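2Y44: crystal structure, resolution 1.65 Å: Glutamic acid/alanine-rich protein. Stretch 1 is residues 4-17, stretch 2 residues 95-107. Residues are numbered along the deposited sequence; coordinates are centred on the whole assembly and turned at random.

Stretch 1, residues 4-17: EVQTMCDVARQLRA
Stretch 2 (95-107) AIETTDESLRLLA

The apolar centre of the contact is formed by two interlocking side chains, Met 8 from the first stretch and Leu 103 from the second. Leu 103 (chi1 m, chi2 t) sits as a knob among Val 5, Met 8, Cys 9 and Ala 12; although its CA-to-CB bond points sideways, its methyls reach the opposing helix, CD1 lying 3.7 Å from Ala 12 CB and CD2 4.1 Å from Val 5 CG1. Met 8 returns the arrangement. Its CA-to-CB bond points toward the second stretch, and its side chain (chi1 t, chi2 t, chi3 23°) fills the hole between Thr 99, Ser 102, Leu 103 and Leu 106, with SD 4.0 Å from Ser 102 CB and CE 4.0 Å from Leu 106 CD1. The two knobs also touch each other, Met 8 CG lying 4.2 Å from Leu 103 CD2.

Both stretches are largely helical, with phi/psi values near -65/-40 through most of their length and mainly i to i+4 backbone hydrogen bonds, such as Ala 12 N to Met 8 O (2.8 Å) and Asp 100 N to Ile 96 O (2.8 Å); at the end of the first stretch psi rises to -17° at Arg 16 and -8° at Ala 17 (phi -92°), and Ala 17 N bonds to Gln 14 O (3.0 Å). They run roughly antiparallel: the N-to-C directions differ by 146° and the axes approach to 9.6 Å. The register pairs Cys 9 with Leu 103 (CA to CA 7.5 Å), Ala 12 with Thr 99 (CA to CA 6.1 Å) and Leu 15 with Ile 96 (CA to CA 6.1 Å). Ala 12, pointing toward the partner, presents only a methyl group, and Thr 99 CG2 packs 3.4 Å from its CB. The contact buries 590 Å², both sides summed.

From this centre the apolar surface extends in both directions. Toward the start of the first stretch, Val 5 (chi1 t) places CG2 3.9 Å from CD1 of Leu 106 (chi1 m, chi2 t). Toward its other end, Leu 15 (chi1 m, chi2 t) points at the second helix, its CB 3.6 Å from Ile 96 CG1 and its CD1 4.1 Å from Ala 95 CB. Ile 96 (chi1 m, chi2 t) leaves its backbone sideways, but its CD1 comes within 3.3 Å of Leu 15 O.

Thr 99 marks a change in chemistry. With chi1 m, it offers CG2 to Ala 12 while OG1 donates a hydrogen bond to Ala 95 O (2.8 Å) one turn earlier, so the hydroxyl is satisfied within its own helix even though Leu 15 CD1 lies only 3.8 Å from OG1.

The polar edge is a salt bridge between Arg 16 and Asp 100. The arginine (chi1 m, chi2 t, chi3 t, chi4 165°), extended beyond chi1, and the aspartate (chi1 m, chi2 -10°) both start sideways, yet their ends converge. Asp 100 OD1 lies near the guanidinium plane and accepts hydrogen bonds from Arg 16 NE and Arg 16 NH2, each at 2.9 Å, with N-H...O angles of 145° and 146°. One carboxylate oxygen thus bridges two donors, joining opposite charges across the helices beside Leu 103, whose CD1 is 3.9 Å from Arg 16 NH2.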

ATOM      1  N   GLU A   4      22.052  10.425 -13.804  1.00 17.42           N
ATOM      2  CA  GLU A   4      21.097  11.118 -12.971  1.00 18.33           C
ATOM      3  C   GLU A   4      19.692  11.063 -13.571  1.00 17.53           C
ATOM      4  O   GLU A   4      18.708  10.942 -12.852  1.00 16.15           O
ATOM      5  CB  GLU A   4      21.555  12.560 -12.861  1.00 18.75           C
ATOM      6  CG  GLU A   4      21.268  13.119 -11.576  1.00 28.08           C
ATOM      7  CD  GLU A   4      20.303  14.211 -11.728  1.00 38.61           C
ATOM      8  OE1 GLU A   4      19.152  13.894 -12.125  1.00 37.73           O
ATOM      9  OE2 GLU A   4      20.745  15.380 -11.609  1.00 41.33           O
ATOM     10  N   VAL A   5      19.615  11.170 -14.894  1.00 15.40           N
ATOM     11  CA  VAL A   5      18.326  11.148 -15.582  1.00 15.05           C
ATOM     12  C   VAL A   5      17.653   9.807 -15.420  1.00 13.48           C
ATOM     13  O   VAL A   5      16.452   9.745 -15.138  1.00 14.66           O
ATOM     14  CB  VAL A   5      18.476  11.451 -17.067  1.00 13.76           C
ATOM     15  CG1 VAL A   5      17.133  11.335 -17.780  1.00 17.90           C
ATOM     16  CG2 VAL A   5      19.030  12.887 -17.259  1.00 14.61           C
ATOM     17  N   GLN A   6      18.429   8.740 -15.565  1.00 13.45           N
ATOM     18  CA  GLN A   6      17.885   7.397 -15.443  1.00 16.63           C
ATOM     19  C   GLN A   6      17.496   7.105 -14.010  1.00 13.42           C
ATOM     20  O   GLN A   6      16.495   6.443 -13.729  1.00 11.92           O
ATOM     21  CB  GLN A   6      18.902   6.368 -15.894  1.00 15.96           C
ATOM     22  CG  GLN A   6      19.084   6.281 -17.421  1.00 21.39           C
ATOM     23  CD  GLN A   6      17.891   5.626 -18.166  1.00 28.25           C
ATOM     24  OE1 GLN A   6      16.724   5.702 -17.741  1.00 30.68           O
ATOM     25  NE2 GLN A   6      18.200   4.948 -19.281  1.00 37.16           N
ATOM     26  N   THR A   7      18.262   7.667 -13.079  1.00 15.76           N
ATOM     27  CA  THR A   7      17.948   7.463 -11.654  1.00 14.20           C
ATOM     28  C   THR A   7      16.690   8.242 -11.234  1.00 15.70           C
ATOM     29  O   THR A   7      15.848   7.746 -10.487  1.00 15.97           O
ATOM     30  CB  THR A   7      19.231   7.788 -10.800  1.00 15.51           C
ATOM     31  OG1 THR A   7      20.285   6.913 -11.218  1.00 14.98           O
ATOM     32  CG2 THR A   7      18.997   7.578  -9.347  1.00 17.29           C
ATOM     33  N   MET A   8      16.511   9.437 -11.796  1.00 15.85           N
ATOM     34  CA  MET A   8      15.318  10.239 -11.586  1.00 16.74           C
ATOM     35  C   MET A   8      14.133   9.509 -12.224  1.00 14.38           C
ATOM     36  O   MET A   8      13.026   9.550 -11.689  1.00 13.65           O
ATOM     37  CB  MET A   8      15.483  11.621 -12.231  1.00 17.98           C
ATOM     38  CG  MET A   8      14.211  12.487 -12.192  1.00 25.15           C
ATOM     39  SD  MET A   8      14.502  14.258 -12.342  1.00 30.40           S
ATOM     40  CE  MET A   8      16.127  14.268 -13.189  1.00 29.02           C
ATOM     41  N   CYS A   9      14.379   8.867 -13.363  1.00 14.67           N
ATOM     42  CA  CYS A   9      13.347   8.067 -14.019  1.00 15.83           C
ATOM     43  C   CYS A   9      12.842   6.938 -13.111  1.00 14.16           C
ATOM     44  O   CYS A   9      11.641   6.732 -13.006  1.00 14.28           O
ATOM     45  CB  CYS A   9      13.874   7.460 -15.325  1.00 16.63           C
ATOM     46  SG  CYS A   9      12.611   6.429 -16.044  1.00 16.77           S
ATOM     47  N   ASP A  10      13.754   6.217 -12.448  1.00 12.14           N
ATOM     48  CA  ASP A  10      13.362   5.190 -11.512  1.00 14.57           C
ATOM     49  C   ASP A  10      12.489   5.750 -10.404  1.00 13.37           C
ATOM     50  O   ASP A  10      11.484   5.140 -10.029  1.00 13.37           O
ATOM     51  CB  ASP A  10      14.596   4.492 -10.949  1.00 13.79           C
ATOM     52  CG  ASP A  10      15.397   3.745 -12.027  1.00 18.86           C
ATOM     53  OD1 ASP A  10      14.862   3.477 -13.132  1.00 19.23           O
ATOM     54  OD2 ASP A  10      16.545   3.314 -11.715  1.00 21.32           O
ATOM     55  N   VAL A  11      12.865   6.924  -9.873  1.00 12.38           N
ATOM     56  CA  VAL A  11      12.007   7.549  -8.863  1.00 12.67           C
ATOM     57  C   VAL A  11      10.625   7.855  -9.472  1.00 12.36           C
ATOM     58  O   VAL A  11       9.614   7.553  -8.872  1.00 14.69           O
ATOM     59  CB  VAL A  11      12.662   8.833  -8.314  1.00 11.88           C
ATOM     60  CG1 VAL A  11      11.662   9.692  -7.531  1.00 16.64           C
ATOM     61  CG2 VAL A  11      13.793   8.421  -7.389  1.00 11.98           C
ATOM     62  N   ALA A  12      10.600   8.477 -10.651  1.00 13.62           N
ATOM     63  CA  ALA A  12       9.327   8.825 -11.263  1.00 12.70           C
ATOM     64  C   ALA A  12       8.429   7.594 -11.458  1.00 12.87           C
ATOM     65  O   ALA A  12       7.237   7.653 -11.175  1.00 13.46           O
ATOM     66  CB  ALA A  12       9.549   9.536 -12.586  1.00 12.90           C
ATOM     67  N   ARG A  13       9.009   6.478 -11.891  1.00 15.75           N
ATOM     68  CA  ARG A  13       8.210   5.219 -12.087  1.00 15.03           C
ATOM     69  C   ARG A  13       7.643   4.680 -10.778  1.00 17.33           C
ATOM     70  O   ARG A  13       6.512   4.164 -10.723  1.00 16.36           O
ATOM     71  CB  ARG A  13       9.070   4.141 -12.770  1.00 16.18           C
ATOM     72  CG  ARG A  13       9.430   4.510 -14.224  1.00 16.23           C
ATOM     73  CD  ARG A  13       9.131   3.334 -15.129  1.00 25.20           C
ATOM     74  NE  ARG A  13       9.211   3.648 -16.558  1.00 25.92           N
ATOM     75  CZ  ARG A  13      10.310   3.507 -17.297  1.00 27.78           C
ATOM     76  NH1 ARG A  13      11.459   3.137 -16.731  1.00 28.33           N
ATOM     77  NH2 ARG A  13      10.243   3.693 -18.611  1.00 23.90           N
ATOM     78  N   GLN A  14       8.441   4.782  -9.712  1.00 15.27           N
ATOM     79  CA  GLN A  14       7.952   4.482  -8.357  1.00 16.11           C
ATOM     80  C   GLN A  14       6.781   5.371  -7.944  1.00 15.84           C
ATOM     81  O   GLN A  14       5.746   4.873  -7.515  1.00 16.38           O
ATOM     82  CB  GLN A  14       9.100   4.541  -7.322  1.00 14.36           C
ATOM     83  CG  GLN A  14      10.241   3.573  -7.609  1.00 15.50           C
ATOM     84  CD  GLN A  14       9.895   2.117  -7.283  1.00 16.77           C
ATOM     85  OE1 GLN A  14      10.120   1.201  -8.097  1.00 23.90           O
ATOM     86  NE2 GLN A  14       9.373   1.897  -6.100  1.00 12.69           N
ATOM     87  N   LEU A  15       6.953   6.692  -8.042  1.00 14.52           N
ATOM     88  CA  LEU A  15       5.884   7.625  -7.757  1.00 14.03           C
ATOM     89  C   LEU A  15       4.619   7.346  -8.592  1.00 14.04           C
ATOM     90  O   LEU A  15       3.503   7.341  -8.081  1.00 15.29           O
ATOM     91  CB  LEU A  15       6.365   9.061  -7.976  1.00 12.83           C
ATOM     92  CG  LEU A  15       7.458   9.561  -7.023  1.00 12.12           C
ATOM     93  CD1 LEU A  15       7.947  10.931  -7.459  1.00 15.45           C
ATOM     94  CD2 LEU A  15       7.002   9.552  -5.549  1.00 14.91           C
ATOM     95  N   ARG A  16       4.784   7.154  -9.897  1.00 15.52           N
ATOM     96  CA  ARG A  16       3.628   6.852 -10.741  1.00 15.79           C
ATOM     97  C   ARG A  16       2.876   5.563 -10.360  1.00 17.91           C
ATOM     98  O   ARG A  16       1.704   5.383 -10.739  1.00 18.06           O
ATOM     99  CB  ARG A  16       4.065   6.762 -12.219  1.00 14.97           C
ATOM    100  CG  ARG A  16       4.629   8.055 -12.729  1.00 17.55           C
ATOM    101  CD  ARG A  16       5.342   7.804 -14.033  1.00 16.28           C
ATOM    102  NE  ARG A  16       6.053   8.980 -14.534  1.00 15.16           N
ATOM    103  CZ  ARG A  16       6.974   8.911 -15.504  1.00 15.13           C
ATOM    104  NH1 ARG A  16       7.330   7.721 -16.024  1.00 15.64           N
ATOM    105  NH2 ARG A  16       7.599  10.010 -15.902  1.00 20.66           N
ATOM    106  N   ALA A  17       3.512   4.704  -9.571  1.00 17.12           N
ATOM    107  CA  ALA A  17       2.929   3.417  -9.229  1.00 19.00           C
ATOM    108  C   ALA A  17       2.118   3.486  -7.935  1.00 19.68           C
ATOM    109  O   ALA A  17       1.440   2.528  -7.611  1.00 19.51           O
ATOM    110  CB  ALA A  17       4.000   2.320  -9.143  1.00 19.53           C
ATOM    111  N   ALA A  95       4.484  15.716  -6.375  1.00 21.19           N
ATOM    112  CA  ALA A  95       5.787  15.115  -6.672  1.00 21.01           C
ATOM    113  C   ALA A  95       5.801  14.438  -8.058  1.00 17.88           C
ATOM    114  O   ALA A  95       6.748  14.569  -8.816  1.00 15.48           O
ATOM    115  CB  ALA A  95       6.179  14.109  -5.606  1.00 20.04           C
ATOM    116  N   ILE A  96       4.718  13.762  -8.392  1.00 17.04           N
ATOM    117  CA  ILE A  96       4.576  13.198  -9.726  1.00 16.96           C
ATOM    118  C   ILE A  96       4.587  14.281 -10.795  1.00 16.46           C
ATOM    119  O   ILE A  96       5.340  14.205 -11.779  1.00 17.34           O
ATOM    120  CB  ILE A  96       3.314  12.320  -9.855  1.00 16.48           C
ATOM    121  CG1 ILE A  96       3.519  10.978  -9.088  1.00 20.42           C
ATOM    122  CG2 ILE A  96       3.053  12.057 -11.304  1.00 17.13           C
ATOM    123  CD1 ILE A  96       2.189  10.268  -8.694  1.00 22.81           C
ATOM    124  N   GLU A  97       3.845  15.350 -10.566  1.00 18.28           N
ATOM    125  CA  GLU A  97       3.787  16.406 -11.570  1.00 19.44           C
ATOM    126  C   GLU A  97       5.167  17.059 -11.778  1.00 18.50           C
ATOM    127  O   GLU A  97       5.630  17.279 -12.915  1.00 17.68           O
ATOM    128  CB  GLU A  97       2.741  17.447 -11.149  1.00 20.28           C
ATOM    129  CG  GLU A  97       1.322  16.882 -11.194  1.00 27.82           C
ATOM    130  CD  GLU A  97       0.227  17.922 -10.926  1.00 42.49           C
ATOM    131  OE1 GLU A  97       0.541  19.026 -10.417  1.00 47.08           O
ATOM    132  OE2 GLU A  97      -0.963  17.602 -11.181  1.00 44.60           O
ATOM    133  N   THR A  98       5.804  17.409 -10.664  1.00 16.26           N
ATOM    134  CA  THR A  98       7.119  18.000 -10.678  1.00 17.69           C
ATOM    135  C   THR A  98       8.180  17.126 -11.346  1.00 15.94           C
ATOM    136  O   THR A  98       9.007  17.624 -12.137  1.00 19.27           O
ATOM    137  CB  THR A  98       7.542  18.366  -9.221  1.00 19.31           C
ATOM    138  OG1 THR A  98       6.650  19.381  -8.740  1.00 26.53           O
ATOM    139  CG2 THR A  98       8.972  18.882  -9.200  1.00 24.77           C
ATOM    140  N   THR A  99       8.217  15.839 -10.983  1.00 13.76           N
ATOM    141  CA  THR A  99       9.203  14.938 -11.520  1.00 15.81           C
ATOM    142  C   THR A  99       8.933  14.727 -13.003  1.00 15.01           C
ATOM    143  O   THR A  99       9.859  14.712 -13.817  1.00 15.11           O
ATOM    144  CB  THR A  99       9.180  13.604 -10.741  1.00 15.66           C
ATOM    145  OG1 THR A  99       9.437  13.896  -9.357  1.00 20.29           O
ATOM    146  CG2 THR A  99      10.251  12.623 -11.253  1.00 18.92           C
ATOM    147  N   ASP A 100       7.664  14.527 -13.356  1.00 14.68           N
ATOM    148  CA  ASP A 100       7.337  14.309 -14.774  1.00 15.12           C
ATOM    149  C   ASP A 100       7.786  15.525 -15.587  1.00 15.54           C
ATOM    150  O   ASP A 100       8.242  15.401 -16.742  1.00 15.00           O
ATOM    151  CB  ASP A 100       5.826  14.086 -14.983  1.00 15.09           C
ATOM    152  CG  ASP A 100       5.351  12.718 -14.542  1.00 15.82           C
ATOM    153  OD1 ASP A 100       6.181  11.856 -14.241  1.00 16.09           O
ATOM    154  OD2 ASP A 100       4.114  12.497 -14.486  1.00 19.07           O
ATOM    155  N   GLU A 101       7.580  16.698 -15.027  1.00 14.70           N
ATOM    156  CA  GLU A 101       7.883  17.921 -15.769  1.00 16.37           C
ATOM    157  C   GLU A 101       9.381  18.061 -15.952  1.00 16.34           C
ATOM    158  O   GLU A 101       9.849  18.407 -17.049  1.00 15.93           O
ATOM    159  CB  GLU A 101       7.308  19.153 -15.087  1.00 15.83           C
ATOM    160  CG  GLU A 101       7.732  20.476 -15.738  1.00 21.30           C
ATOM    161  CD  GLU A 101       7.153  20.679 -17.144  1.00 24.78           C
ATOM    162  OE1 GLU A 101       6.215  19.946 -17.563  1.00 24.53           O
ATOM    163  OE2 GLU A 101       7.623  21.615 -17.819  1.00 29.91           O
ATOM    164  N   SER A 102      10.143  17.736 -14.902  1.00 16.09           N
ATOM    165  CA  SER A 102      11.612  17.703 -15.052  1.00 17.77           C
ATOM    166  C   SER A 102      12.049  16.815 -16.212  1.00 17.17           C
ATOM    167  O   SER A 102      12.948  17.178 -16.993  1.00 16.92           O
ATOM    168  CB  SER A 102      12.304  17.266 -13.753  1.00 19.42           C
ATOM    169  OG  SER A 102      12.143  18.260 -12.749  1.00 22.21           O
ATOM    170  N   LEU A 103      11.405  15.658 -16.335  1.00 15.03           N
ATOM    171  CA  LEU A 103      11.865  14.660 -17.297  1.00 15.83           C
ATOM    172  C   LEU A 103      11.426  15.105 -18.684  1.00 16.72           C
ATOM    173  O   LEU A 103      12.202  14.969 -19.650  1.00 18.02           O
ATOM    174  CB  LEU A 103      11.264  13.302 -16.972  1.00 16.46           C
ATOM    175  CG  LEU A 103      12.038  12.572 -15.851  1.00 16.10           C
ATOM    176  CD1 LEU A 103      11.135  11.497 -15.246  1.00 18.20           C
ATOM    177  CD2 LEU A 103      13.387  12.023 -16.324  1.00 16.99           C
ATOM    178  N   ARG A 104      10.209  15.650 -18.794  1.00 15.68           N
ATOM    179  CA  ARG A 104       9.752  16.064 -20.145  1.00 18.87           C
ATOM    180  C   ARG A 104      10.533  17.242 -20.689  1.00 19.52           C
ATOM    181  O   ARG A 104      10.686  17.370 -21.904  1.00 17.22           O
ATOM    182  CB  ARG A 104       8.234  16.268 -20.269  1.00 20.03           C
ATOM    183  CG  ARG A 104       7.669  17.503 -19.657  1.00 20.36           C
ATOM    184  CD  ARG A 104       6.154  17.679 -20.051  1.00 21.83           C
ATOM    185  NE  ARG A 104       5.384  16.511 -19.615  1.00 19.08           N
ATOM    186  CZ  ARG A 104       4.785  16.415 -18.422  1.00 22.66           C
ATOM    187  NH1 ARG A 104       4.753  17.450 -17.611  1.00 20.28           N
ATOM    188  NH2 ARG A 104       4.166  15.307 -18.063  1.00 22.62           N
ATOM    189  N   LEU A 105      11.070  18.078 -19.806  1.00 19.20           N
ATOM    190  CA  LEU A 105      11.935  19.182 -20.242  1.00 20.11           C
ATOM    191  C   LEU A 105      13.270  18.654 -20.730  1.00 21.26           C
ATOM    192  O   LEU A 105      13.805  19.121 -21.750  1.00 21.90           O
ATOM    193  CB  LEU A 105      12.108  20.209 -19.109  1.00 21.62           C
ATOM    194  CG  LEU A 105      10.870  21.051 -18.767  1.00 23.90           C
ATOM    195  CD1 LEU A 105      11.097  21.759 -17.426  1.00 30.92           C
ATOM    196  CD2 LEU A 105      10.483  22.064 -19.916  1.00 24.73           C
ATOM    197  N   LEU A 106      13.767  17.611 -20.059  1.00 18.64           N
ATOM    198  CA  LEU A 106      15.037  16.996 -20.454  1.00 18.46           C
ATOM    199  C   LEU A 106      14.893  16.294 -21.785  1.00 19.03           C
ATOM    200  O   LEU A 106      15.858  16.177 -22.531  1.00 20.77           O
ATOM    201  CB  LEU A 106      15.529  16.005 -19.378  1.00 20.04           C
ATOM    202  CG  LEU A 106      16.137  16.637 -18.128  1.00 23.65           C
ATOM    203  CD1 LEU A 106      16.226  15.587 -16.957  1.00 18.13           C
ATOM    204  CD2 LEU A 106      17.516  17.172 -18.480  1.00 25.96           C
ATOM    205  N   ALA A 107      13.696  15.774 -22.067  1.00 18.51           N
ATOM    206  CA  ALA A 107      13.483  15.053 -23.306  1.00 18.15           C
ATOM    207  C   ALA A 107      13.622  15.984 -24.507  1.00 19.68           C
ATOM    208  O   ALA A 107      13.894  15.531 -25.608  1.00 20.73           O
ATOM    209  CB  ALA A 107      12.061  14.375 -23.313  1.00 16.47           C
TER